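PDB 7CJ3: phosphodiesterase from Salpingoeca rosetta, which belongs to the bacteriorhodopsin-like family of membrane proteins and carries a covalently attached retinal within its helical transmembrane domain. Local coordinates for residues T140-C145 against S157-A162; V230-I235 against Y262-G267; P237-L242 against A255-A260. All coordinates share one frame; numbering follows the deposited sequence.

Contact 1 (T140-C145 against S157-A162); sequences TLLYWC and SDIATA. With OLC ((2R)-2,3-dihydroxypropyl (9Z)-octadec-9-enoate), chain R.
Leu142 and Ala160 stand at the closest backbone approach, 6.0 Å between their CA atoms, where 140-145 and 157-162 run in roughly opposite directions on two helices that follow each other in the chain. The contact is small, burying 134 Å² in all, and one leucine carries it. Leu142 reaches across with its isopropyl fork: CG lies anti to its own carbonyl carbon (chi1 -76°), and the branch then extends toward the other helix. Its CD1 meets Ile159 CG2 at 3.5 Å, while Leu142 CD2 touches the same methyl at 3.8 Å, so the fork of the leucine closes over one branch of the isoleucine. The two side chains cross at about a right angle. Leu142 CD1 also lies against the backbone, 3.6 Å from Ile159 O and 3.8 Å from Ala160 CA. Ile159 divides its two branches: CG2 serves this contact, whereas the longer CG1-CD1 arm leads away from it. Thr140 meets a lipid chain, its CG2 3.3 Å from OLC C3. Leu141 packs on retinal and on helix 250-277, and Thr140 and Tyr143 lie against Ile94 of helix 86-111. The pair is the antiparallel packing of two consecutive helices, 128-149 and 153-173, in the rhodopsin bundle, with helix 178-207 alongside through Tyr194, Val195 and His198, which touch Ile159, and helix 219-233 through Trp233, which touches Leu142.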
loop_
_atom_site.group_PDB
_atom_site.type_symbol
_atom_site.label_atom_id
_atom_site.label_comp_id
_atom_site.label_asym_id
_atom_site.label_seq_id
_atom_site.Cartn_x
_atom_site.Cartn_y
_atom_site.Cartn_z
ATOM N N THR B 140 -15.313 -14.166 5.426
ATOM C CA THR B 140 -15.659 -13.797 4.024
ATOM C C THR B 140 -14.514 -14.225 3.088
ATOM O O THR B 140 -14.812 -14.665 1.946
ATOM C CB THR B 140 -15.974 -12.302 3.857
ATOM O OG1 THR B 140 -17.010 -11.857 4.745
ATOM C CG2 THR B 140 -16.395 -11.992 2.440
ATOM N N LEU B 141 -13.260 -14.074 3.531
ATOM C CA LEU B 141 -12.056 -14.502 2.759
ATOM C C LEU B 141 -12.082 -16.031 2.588
ATOM O O LEU B 141 -11.712 -16.517 1.494
ATOM C CB LEU B 141 -10.778 -14.047 3.474
ATOM C CG LEU B 141 -10.415 -12.576 3.288
ATOM C CD1 LEU B 141 -9.108 -12.241 3.989
ATOM C CD2 LEU B 141 -10.344 -12.209 1.812
ATOM N N LEU B 142 -12.508 -16.759 3.626
ATOM C CA LEU B 142 -12.646 -18.230 3.582
ATOM C C LEU B 142 -13.722 -18.606 2.560
ATOM O O LEU B 142 -13.507 -19.572 1.811
ATOM C CB LEU B 142 -12.989 -18.753 4.983
ATOM C CG LEU B 142 -11.816 -18.784 5.954
ATOM C CD1 LEU B 142 -12.290 -19.143 7.350
ATOM C CD2 LEU B 142 -10.736 -19.745 5.462
ATOM N N TYR B 143 -14.842 -17.877 2.524
ATOM C CA TYR B 143 -15.947 -18.141 1.569
ATOM C C TYR B 143 -15.412 -17.915 0.153
ATOM O O TYR B 143 -15.768 -18.646 -0.772
ATOM C CB TYR B 143 -17.178 -17.285 1.886
ATOM C CG TYR B 143 -18.169 -17.191 0.749
ATOM C CD1 TYR B 143 -19.123 -18.176 0.548
ATOM C CD2 TYR B 143 -18.124 -16.134 -0.148
ATOM C CE1 TYR B 143 -20.014 -18.106 -0.509
ATOM C CE2 TYR B 143 -19.009 -16.047 -1.207
ATOM C CZ TYR B 143 -19.945 -17.046 -1.398
ATOM O OH TYR B 143 -20.811 -16.967 -2.449
ATOM N N TRP B 144 -14.572 -16.897 -0.012
ATOM C CA TRP B 144 -13.891 -16.574 -1.288
ATOM C C TRP B 144 -12.995 -17.751 -1.714
ATOM O O TRP B 144 -12.875 -18.025 -2.933
ATOM C CB TRP B 144 -13.108 -15.275 -1.092
ATOM C CG TRP B 144 -12.350 -14.777 -2.279
ATOM C CD1 TRP B 144 -12.720 -13.777 -3.113
ATOM C CD2 TRP B 144 -11.057 -15.224 -2.725
ATOM N NE1 TRP B 144 -11.760 -13.577 -4.069
ATOM C CE2 TRP B 144 -10.720 -14.443 -3.851
ATOM C CE3 TRP B 144 -10.148 -16.207 -2.294
ATOM C CZ2 TRP B 144 -9.517 -14.615 -4.545
ATOM C CZ3 TRP B 144 -8.960 -16.362 -2.970
ATOM C CH2 TRP B 144 -8.647 -15.580 -4.084
ATOM N N CYS B 145 -12.365 -18.425 -0.750
ATOM C CA CYS B 145 -11.442 -19.557 -1.011
ATOM C C CYS B 145 -12.254 -20.684 -1.643
ATOM O O CYS B 145 -11.708 -21.342 -2.578
ATOM C CB CYS B 145 -10.729 -20.026 0.257
ATOM S SG CYS B 145 -9.419 -18.901 0.835
ATOM N N SER B 157 -18.583 -23.372 5.072
ATOM C CA SER B 157 -19.443 -22.900 6.188
ATOM C C SER B 157 -18.790 -23.201 7.547
ATOM O O SER B 157 -18.794 -22.318 8.449
ATOM C CB SER B 157 -20.796 -23.544 6.060
ATOM O OG SER B 157 -21.753 -22.884 6.867
ATOM N N ASP B 158 -18.240 -24.410 7.682
ATOM C CA ASP B 158 -17.795 -24.981 8.978
ATOM C C ASP B 158 -16.473 -24.315 9.388
ATOM O O ASP B 158 -16.275 -24.091 10.612
ATOM C CB ASP B 158 -17.809 -26.509 8.895
ATOM C CG ASP B 158 -17.488 -27.235 10.184
ATOM O OD1 ASP B 158 -18.098 -26.917 11.261
ATOM O OD2 ASP B 158 -16.621 -28.112 10.099
ATOM N N ILE B 159 -15.651 -23.929 8.410
ATOM C CA ILE B 159 -14.344 -23.236 8.614
ATOM C C ILE B 159 -14.591 -21.746 8.893
ATOM O O ILE B 159 -13.958 -21.180 9.815
ATOM C CB ILE B 159 -13.486 -23.385 7.339
ATOM C CG1 ILE B 159 -13.236 -24.837 6.925
ATOM C CG2 ILE B 159 -12.169 -22.654 7.488
ATOM C CD1 ILE B 159 -12.765 -25.693 8.061
ATOM N N ALA B 160 -15.495 -21.133 8.127
ATOM C CA ALA B 160 -15.957 -19.742 8.352
ATOM C C ALA B 160 -16.495 -19.594 9.773
ATOM O O ALA B 160 -16.250 -18.559 10.410
ATOM C CB ALA B 160 -17.001 -19.381 7.337
ATOM N N THR B 161 -17.203 -20.608 10.262
ATOM C CA THR B 161 -17.788 -20.604 11.627
ATOM C C THR B 161 -16.652 -20.719 12.639
ATOM O O THR B 161 -16.568 -19.826 13.526
ATOM C CB THR B 161 -18.864 -21.686 11.781
ATOM O OG1 THR B 161 -19.857 -21.445 10.774
ATOM C CG2 THR B 161 -19.497 -21.693 13.157
ATOM N N ALA B 162 -15.807 -21.754 12.499
ATOM C CA ALA B 162 -14.658 -22.031 13.399
ATOM C C ALA B 162 -13.763 -20.792 13.456
ATOM O O ALA B 162 -13.433 -20.350 14.564
ATOM C CB ALA B 162 -13.899 -23.236 12.913
HETATM C C18 OLC R . -24.380 -14.635 9.342
HETATM C C10 OLC R . -27.042 -13.012 3.338
HETATM C C9 OLC R . -25.724 -12.831 3.485
HETATM C C17 OLC R . -25.798 -14.171 9.648
HETATM C C11 OLC R . -27.895 -13.771 4.331
HETATM C C8 OLC R . -24.893 -13.345 4.664
HETATM C C16 OLC R . -26.798 -14.505 8.535
HETATM C C12 OLC R . -28.233 -12.861 5.509
HETATM C C7 OLC R . -23.587 -14.015 4.185
HETATM C C15 OLC R . -28.256 -14.175 8.887
HETATM C C13 OLC R . -29.152 -13.538 6.547
HETATM C C6 OLC R . -22.306 -13.184 4.317
HETATM C C14 OLC R . -28.863 -13.087 7.993
HETATM C C5 OLC R . -21.145 -13.836 3.542
HETATM C C4 OLC R . -19.935 -12.900 3.349
HETATM C C3 OLC R . -19.647 -12.544 1.888
#

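Contact 2 (V230-I235 against Y262-G267); sequences VMSWSI and YAAKVG. With RET (retinal), chain K; OLC ((2R)-2,3-dihydroxypropyl (9Z)-octadec-9-enoate), chain L.
Ser232 and Ala264 form a close, buried contact between helices 219-233 and 250-277 beside the retinal, about 8 Å in space from the centre of the chain to that of the contact, with their CA atoms 4.9 Å apart. Small groups make this possible: Ser232 OG lies 3.5 Å from Ala264 CA, and its chi1 of 55° places the hydroxyl between backbone N and carbonyl carbon, where it bonds to Glu228 O of its own helix. Next along the chain, Trp233 CD1 touches Ala264 CB at 3.9 Å. A water accepts from Trp233 NE1 at 2.9 Å and donates to Ala264 O at 2.8 Å; it links the indole N-H to the facing backbone and probably limits the ring's rotation. One indole face lies over retinal methyl C20, which sits 3.4 Å from the ring plane, offset toward the rim. Lys265 points away from 230-235 at its base; its chain bends at chi4 (68°), which turns NZ to retinal C15, to which it is covalently bonded (1.4 Å). Asp261 OD1 hydrogen-bonds to NZ, and Glu133 OE2 does so weakly. Tyr262 meets Phe71 of the second subunit edge-to-face. A helix lysine linked to retinal, with a tryptophan packed over a methyl of the chain, is the hallmark pocket of microbial rhodopsins.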
loop_
_atom_site.group_PDB
_atom_site.type_symbol
_atom_site.label_atom_id
_atom_site.label_comp_id
_atom_site.label_asym_id
_atom_site.label_seq_id
_atom_site.Cartn_x
_atom_site.Cartn_y
_atom_site.Cartn_z
ATOM N N VAL B 230 -1.442 -19.257 4.746
ATOM C CA VAL B 230 -0.643 -19.912 5.819
ATOM C C VAL B 230 0.485 -18.966 6.257
ATOM O O VAL B 230 0.669 -18.770 7.484
ATOM C CB VAL B 230 -0.125 -21.282 5.347
ATOM C CG1 VAL B 230 0.895 -21.882 6.323
ATOM C CG2 VAL B 230 -1.278 -22.252 5.113
ATOM N N MET B 231 1.209 -18.364 5.313
ATOM C CA MET B 231 2.351 -17.507 5.688
ATOM C C MET B 231 1.800 -16.289 6.427
ATOM O O MET B 231 2.190 -16.096 7.596
ATOM C CB MET B 231 3.174 -17.118 4.455
ATOM C CG MET B 231 4.083 -15.915 4.570
ATOM S SD MET B 231 5.763 -16.307 5.166
ATOM C CE MET B 231 6.134 -14.900 6.222
ATOM N N SER B 232 0.863 -15.557 5.810
ATOM C CA SER B 232 0.339 -14.252 6.297
ATOM C C SER B 232 -0.479 -14.405 7.587
ATOM O O SER B 232 -0.194 -13.688 8.525
ATOM C CB SER B 232 -0.459 -13.567 5.228
ATOM O OG SER B 232 -1.497 -14.391 4.735
ATOM N N TRP B 233 -1.454 -15.314 7.631
ATOM C CA TRP B 233 -2.441 -15.416 8.737
ATOM C C TRP B 233 -1.743 -15.881 10.011
ATOM O O TRP B 233 -2.265 -15.614 11.113
ATOM C CB TRP B 233 -3.572 -16.389 8.406
ATOM C CG TRP B 233 -4.570 -15.932 7.389
ATOM C CD1 TRP B 233 -4.361 -15.168 6.275
ATOM C CD2 TRP B 233 -5.960 -16.290 7.368
ATOM N NE1 TRP B 233 -5.529 -15.018 5.572
ATOM C CE2 TRP B 233 -6.524 -15.692 6.222
ATOM C CE3 TRP B 233 -6.770 -17.073 8.194
ATOM C CZ2 TRP B 233 -7.867 -15.857 5.890
ATOM C CZ3 TRP B 233 -8.097 -17.226 7.872
ATOM C CH2 TRP B 233 -8.634 -16.625 6.733
ATOM N N SER B 234 -0.634 -16.601 9.879
ATOM C CA SER B 234 0.076 -17.208 11.033
ATOM C C SER B 234 0.752 -16.118 11.853
ATOM O O SER B 234 1.142 -16.389 12.968
ATOM C CB SER B 234 1.041 -18.229 10.575
ATOM O OG SER B 234 0.355 -19.431 10.237
ATOM N N ILE B 235 0.843 -14.908 11.332
ATOM C CA ILE B 235 1.597 -13.834 12.029
ATOM C C ILE B 235 0.787 -13.357 13.226
ATOM O O ILE B 235 1.390 -13.061 14.248
ATOM C CB ILE B 235 2.008 -12.735 11.033
ATOM C CG1 ILE B 235 3.086 -13.294 10.109
ATOM C CG2 ILE B 235 2.481 -11.487 11.743
ATOM C CD1 ILE B 235 3.047 -12.692 8.751
ATOM N N TYR B 262 -2.568 -6.149 6.187
ATOM C CA TYR B 262 -2.405 -5.641 4.813
ATOM C C TYR B 262 -1.912 -6.777 3.916
ATOM O O TYR B 262 -2.543 -7.028 2.863
ATOM C CB TYR B 262 -1.460 -4.446 4.780
ATOM C CG TYR B 262 -1.307 -3.904 3.382
ATOM C CD1 TYR B 262 -2.348 -3.246 2.751
ATOM C CD2 TYR B 262 -0.142 -4.097 2.662
ATOM C CE1 TYR B 262 -2.225 -2.776 1.453
ATOM C CE2 TYR B 262 0.002 -3.616 1.374
ATOM C CZ TYR B 262 -1.047 -2.972 0.759
ATOM O OH TYR B 262 -0.919 -2.518 -0.520
ATOM N N ALA B 263 -0.813 -7.430 4.320
ATOM C CA ALA B 263 -0.162 -8.524 3.575
ATOM C C ALA B 263 -1.203 -9.605 3.284
ATOM O O ALA B 263 -1.352 -9.959 2.108
ATOM C CB ALA B 263 0.990 -9.079 4.366
ATOM N N ALA B 264 -1.915 -10.090 4.307
ATOM C CA ALA B 264 -2.883 -11.198 4.173
ATOM C C ALA B 264 -3.868 -10.894 3.046
ATOM O O ALA B 264 -4.137 -11.811 2.225
ATOM C CB ALA B 264 -3.617 -11.427 5.469
ATOM N N LYS B 265 -4.368 -9.656 2.994
ATOM C CA LYS B 265 -5.455 -9.250 2.066
ATOM C C LYS B 265 -4.887 -8.928 0.682
ATOM O O LYS B 265 -5.394 -9.505 -0.289
ATOM C CB LYS B 265 -6.277 -8.123 2.696
ATOM C CG LYS B 265 -6.856 -8.575 4.033
ATOM C CD LYS B 265 -7.980 -7.724 4.531
ATOM C CE LYS B 265 -8.888 -8.414 5.519
ATOM N NZ LYS B 265 -8.195 -8.681 6.793
ATOM N N VAL B 266 -3.886 -8.060 0.546
ATOM C CA VAL B 266 -3.466 -7.602 -0.816
ATOM C C VAL B 266 -2.707 -8.727 -1.520
ATOM O O VAL B 266 -2.644 -8.723 -2.779
ATOM C CB VAL B 266 -2.620 -6.331 -0.773
ATOM C CG1 VAL B 266 -3.393 -5.193 -0.106
ATOM C CG2 VAL B 266 -1.284 -6.598 -0.093
ATOM N N GLY B 267 -2.143 -9.640 -0.733
ATOM C CA GLY B 267 -1.556 -10.887 -1.238
ATOM C C GLY B 267 -2.521 -11.623 -2.147
ATOM O O GLY B 267 -2.048 -12.126 -3.164
HETATM C C1 RET K . -5.832 -14.723 17.370
HETATM C C2 RET K . -6.017 -15.183 18.817
HETATM C C3 RET K . -5.037 -16.173 19.265
HETATM C C4 RET K . -5.038 -17.387 18.362
HETATM C C5 RET K . -5.283 -17.106 16.905
HETATM C C6 RET K . -5.524 -15.868 16.409
HETATM C C7 RET K . -5.529 -15.676 14.951
HETATM C C8 RET K . -5.883 -14.547 14.218
HETATM C C9 RET K . -6.104 -14.445 12.813
HETATM C C10 RET K . -6.513 -13.239 12.189
HETATM C C11 RET K . -6.587 -12.945 10.822
HETATM C C12 RET K . -6.873 -11.743 10.186
HETATM C C13 RET K . -6.989 -11.506 8.806
HETATM C C14 RET K . -7.379 -10.266 8.335
HETATM C C15 RET K . -8.030 -10.003 7.055
HETATM C C16 RET K . -7.165 -14.044 17.006
HETATM C C17 RET K . -4.711 -13.668 17.346
HETATM C C18 RET K . -5.231 -18.372 16.077
HETATM C C19 RET K . -5.892 -15.621 11.910
HETATM C C20 RET K . -6.651 -12.627 7.871
HETATM C C18 OLC L . 1.814 -1.876 3.431
HETATM C C10 OLC L . 3.989 -0.403 10.545
HETATM C C9 OLC L . 5.309 -0.620 10.398
HETATM C C17 OLC L . 0.924 -1.377 4.567
HETATM C C11 OLC L . 3.184 0.585 9.736
HETATM C C8 OLC L . 6.063 0.157 9.344
HETATM C C24 OLC L . 10.946 5.743 18.600
HETATM C C16 OLC L . 1.337 0.014 4.871
HETATM C C12 OLC L . 2.020 -0.195 9.263
HETATM C C7 OLC L . 7.463 -0.353 9.232
HETATM C C15 OLC L . 2.706 -0.023 5.551
HETATM C C13 OLC L . 1.680 0.107 7.840
HETATM C C6 OLC L . 8.172 -0.243 10.575
HETATM C C14 OLC L . 2.716 -0.563 6.982
HETATM C C5 OLC L . 8.310 1.136 11.173
HETATM C C4 OLC L . 7.859 1.041 12.601
HETATM C C3 OLC L . 8.176 2.344 13.325
HETATM C C2 OLC L . 9.660 2.544 13.556
HETATM C C21 OLC L . 11.068 4.030 16.878
HETATM C C1 OLC L . 9.852 2.818 15.020
HETATM C C22 OLC L . 10.443 5.375 17.183
HETATM O O19 OLC L . 9.104 2.249 15.812
HETATM O O25 OLC L . 10.070 6.666 19.279
HETATM O O23 OLC L . 10.745 6.354 16.121
HETATM O O20 OLC L . 10.891 3.751 15.486
HETATM O O HOH W 1 -5.309 -14.308 2.753
#

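Contact 3 (P237-L242 against A255-A260); sequences PLVEFL and AMNCVA. With OLC ((2R)-2,3-dihydroxypropyl (9Z)-octadec-9-enoate), chain L; RET (retinal), chain K.
Val239 has CG1 anti to its backbone N (chi1 174°) and CG2 beside that N, which spreads the two methyls over two neighbours on the facing helix, Met256 and Asn257. Met256 runs out extended through chi2 and turns at chi3 (50°), bringing its terminal methyl back: CE lies 3.6 Å from Val239 CG2, and Met256 CB is 3.7 Å from the same methyl. The valine and methionine side chains slide past each other in opposite directions. Val239 CG1 rests 3.7 Å from Asn257 ND2, while Asn257 OD1 is 3.9 Å from Val239 CB. The amide meets the valine through van der Waals contact alone; ND2 has a weak bond to Glu254 OE1 on its own helix. Pro237, turned away from 255-260, lines the retinal pocket, its CD 3.7 Å from retinal C7. The outer side of helix 250-277 meets a lipid chain, with Cys258 CB 3.5 Å from OLC C12, and the second subunit, where Val259 packs on its Val67. Helices 235-245 and 250-277 pair here within the rhodopsin helical bundle, beside the retinal ring. With no hydrogen bond or ion pair joining the segments, their cohesion rests on van der Waals contact, centred on one valine.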
loop_
_atom_site.group_PDB
_atom_site.type_symbol
_atom_site.label_atom_id
_atom_site.label_comp_id
_atom_site.label_asym_id
_atom_site.label_seq_id
_atom_site.Cartn_x
_atom_site.Cartn_y
_atom_site.Cartn_z
ATOM N N PRO B 237 -1.468 -14.989 15.472
ATOM C CA PRO B 237 -1.276 -15.811 16.663
ATOM C C PRO B 237 0.145 -15.659 17.209
ATOM O O PRO B 237 0.292 -15.640 18.415
ATOM C CB PRO B 237 -1.541 -17.246 16.203
ATOM C CG PRO B 237 -1.541 -17.206 14.687
ATOM C CD PRO B 237 -1.898 -15.784 14.311
ATOM N N LEU B 238 1.142 -15.511 16.326
ATOM C CA LEU B 238 2.559 -15.346 16.731
ATOM C C LEU B 238 2.716 -14.009 17.461
ATOM O O LEU B 238 3.272 -14.013 18.550
ATOM C CB LEU B 238 3.469 -15.437 15.503
ATOM C CG LEU B 238 4.981 -15.494 15.793
ATOM C CD1 LEU B 238 5.328 -16.459 16.921
ATOM C CD2 LEU B 238 5.764 -15.908 14.561
ATOM N N VAL B 239 2.198 -12.909 16.924
ATOM C CA VAL B 239 2.302 -11.584 17.602
ATOM C C VAL B 239 1.664 -11.665 18.992
ATOM O O VAL B 239 2.289 -11.200 19.967
ATOM C CB VAL B 239 1.662 -10.463 16.780
ATOM C CG1 VAL B 239 1.666 -9.153 17.568
ATOM C CG2 VAL B 239 2.383 -10.311 15.452
ATOM N N GLU B 240 0.468 -12.241 19.079
ATOM C CA GLU B 240 -0.301 -12.309 20.344
ATOM C C GLU B 240 0.509 -13.109 21.383
ATOM O O GLU B 240 0.722 -12.596 22.498
ATOM C CB GLU B 240 -1.712 -12.847 20.078
ATOM C CG GLU B 240 -2.814 -12.062 20.805
ATOM C CD GLU B 240 -2.570 -10.592 21.138
ATOM O OE1 GLU B 240 -2.049 -10.287 22.243
ATOM O OE2 GLU B 240 -2.862 -9.733 20.271
ATOM N N PHE B 241 1.000 -14.289 21.022
ATOM C CA PHE B 241 1.839 -15.158 21.892
ATOM C C PHE B 241 3.032 -14.393 22.468
ATOM O O PHE B 241 3.210 -14.399 23.687
ATOM C CB PHE B 241 2.391 -16.360 21.125
ATOM C CG PHE B 241 3.165 -17.287 22.014
ATOM C CD1 PHE B 241 2.503 -18.079 22.945
ATOM C CD2 PHE B 241 4.552 -17.333 21.967
ATOM C CE1 PHE B 241 3.210 -18.940 23.772
ATOM C CE2 PHE B 241 5.262 -18.164 22.823
ATOM C CZ PHE B 241 4.586 -18.972 23.718
ATOM N N LEU B 242 3.830 -13.776 21.596
ATOM C CA LEU B 242 5.102 -13.081 21.929
ATOM C C LEU B 242 4.849 -11.833 22.777
ATOM O O LEU B 242 5.726 -11.499 23.600
ATOM C CB LEU B 242 5.801 -12.688 20.629
ATOM C CG LEU B 242 6.485 -13.841 19.895
ATOM C CD1 LEU B 242 6.912 -13.435 18.490
ATOM C CD2 LEU B 242 7.681 -14.332 20.690
ATOM N N ALA B 255 2.593 -2.808 14.971
ATOM C CA ALA B 255 3.282 -2.663 13.670
ATOM C C ALA B 255 3.174 -3.982 12.900
ATOM O O ALA B 255 2.715 -3.992 11.761
ATOM C CB ALA B 255 4.716 -2.253 13.891
ATOM N N MET B 256 3.553 -5.087 13.533
ATOM C CA MET B 256 3.551 -6.404 12.852
ATOM C C MET B 256 2.110 -6.728 12.434
ATOM O O MET B 256 1.924 -7.228 11.310
ATOM C CB MET B 256 4.133 -7.489 13.760
ATOM C CG MET B 256 5.615 -7.265 14.054
ATOM S SD MET B 256 6.374 -8.405 15.277
ATOM C CE MET B 256 5.854 -10.010 14.670
ATOM N N ASN B 257 1.116 -6.378 13.269
ATOM C CA ASN B 257 -0.307 -6.694 12.998
ATOM C C ASN B 257 -0.767 -5.964 11.734
ATOM O O ASN B 257 -1.352 -6.631 10.851
ATOM C CB ASN B 257 -1.189 -6.359 14.188
ATOM C CG ASN B 257 -1.193 -7.453 15.230
ATOM O OD1 ASN B 257 -1.298 -8.637 14.912
ATOM N ND2 ASN B 257 -1.130 -7.053 16.488
ATOM N N CYS B 258 -0.467 -4.661 11.655
ATOM C CA CYS B 258 -0.807 -3.758 10.521
ATOM C C CYS B 258 -0.235 -4.302 9.209
ATOM O O CYS B 258 -1.018 -4.410 8.224
ATOM C CB CYS B 258 -0.277 -2.353 10.756
ATOM S SG CYS B 258 -1.050 -1.566 12.191
ATOM N N VAL B 259 1.057 -4.657 9.225
ATOM C CA VAL B 259 1.789 -5.216 8.052
ATOM C C VAL B 259 1.170 -6.565 7.648
ATOM O O VAL B 259 0.947 -6.771 6.448
ATOM C CB VAL B 259 3.306 -5.330 8.337
ATOM C CG1 VAL B 259 4.078 -5.856 7.121
ATOM C CG2 VAL B 259 3.900 -3.996 8.789
ATOM N N ALA B 260 0.905 -7.443 8.621
ATOM C CA ALA B 260 0.240 -8.765 8.461
ATOM C C ALA B 260 -1.156 -8.599 7.861
ATOM O O ALA B 260 -1.481 -9.273 6.841
ATOM C CB ALA B 260 0.128 -9.440 9.807
HETATM C C18 OLC L . 1.814 -1.876 3.431
HETATM C C10 OLC L . 3.989 -0.403 10.545
HETATM C C9 OLC L . 5.309 -0.620 10.398
HETATM C C17 OLC L . 0.924 -1.377 4.567
HETATM C C11 OLC L . 3.184 0.585 9.736
HETATM C C8 OLC L . 6.063 0.157 9.344
HETATM C C24 OLC L . 10.946 5.743 18.600
HETATM C C16 OLC L . 1.337 0.014 4.871
HETATM C C12 OLC L . 2.020 -0.195 9.263
HETATM C C7 OLC L . 7.463 -0.353 9.232
HETATM C C15 OLC L . 2.706 -0.023 5.551
HETATM C C13 OLC L . 1.680 0.107 7.840
HETATM C C6 OLC L . 8.172 -0.243 10.575
HETATM C C14 OLC L . 2.716 -0.563 6.982
HETATM C C5 OLC L . 8.310 1.136 11.173
HETATM C C4 OLC L . 7.859 1.041 12.601
HETATM C C3 OLC L . 8.176 2.344 13.325
HETATM C C2 OLC L . 9.660 2.544 13.556
HETATM C C21 OLC L . 11.068 4.030 16.878
HETATM C C1 OLC L . 9.852 2.818 15.020
HETATM C C22 OLC L . 10.443 5.375 17.183
HETATM O O19 OLC L . 9.104 2.249 15.812
HETATM O O25 OLC L . 10.070 6.666 19.279
HETATM O O23 OLC L . 10.745 6.354 16.121
HETATM O O20 OLC L . 10.891 3.751 15.486
HETATM C C1 RET K . -5.832 -14.723 17.370
HETATM C C2 RET K . -6.017 -15.183 18.817
HETATM C C3 RET K . -5.037 -16.173 19.265
HETATM C C4 RET K . -5.038 -17.387 18.362
HETATM C C5 RET K . -5.283 -17.106 16.905
HETATM C C6 RET K . -5.524 -15.868 16.409
HETATM C C7 RET K . -5.529 -15.676 14.951
HETATM C C8 RET K . -5.883 -14.547 14.218
HETATM C C9 RET K . -6.104 -14.445 12.813
HETATM C C10 RET K . -6.513 -13.239 12.189
HETATM C C11 RET K . -6.587 -12.945 10.822
HETATM C C12 RET K . -6.873 -11.743 10.186
HETATM C C13 RET K . -6.989 -11.506 8.806
HETATM C C14 RET K . -7.379 -10.266 8.335
HETATM C C15 RET K . -8.030 -10.003 7.055
HETATM C C16 RET K . -7.165 -14.044 17.006
HETATM C C17 RET K . -4.711 -13.668 17.346
HETATM C C18 RET K . -5.231 -18.372 16.077
HETATM C C19 RET K . -5.892 -15.621 11.910
HETATM C C20 RET K . -6.651 -12.627 7.871
#

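In the fold
Contact 2 lies between the other two in space. Its centre is about 16 Å from that of contact 1, and the two touch through Leu142 CG and Trp233 CH2, 3.9 Å apart, and through Leu141 CD1 and Lys265 CE at 4.1 Å. Contact 3, about 11 Å from contact 2 between centres, is nested in the loop closed by it and shares helix 250-277; Ile235 CG2 and Ala260 CB join them at 3.7 Å. Contacts 1 and 3, centres about 22 Å apart, do not touch (nearest atoms about 9 Å apart) and lie on opposite sides of the chain's centre. Retinal relates all three: Leu141, Trp233, Lys265 and Pro237 belong to its pocket, with Lys265 at the linked end and Pro237 by the ring.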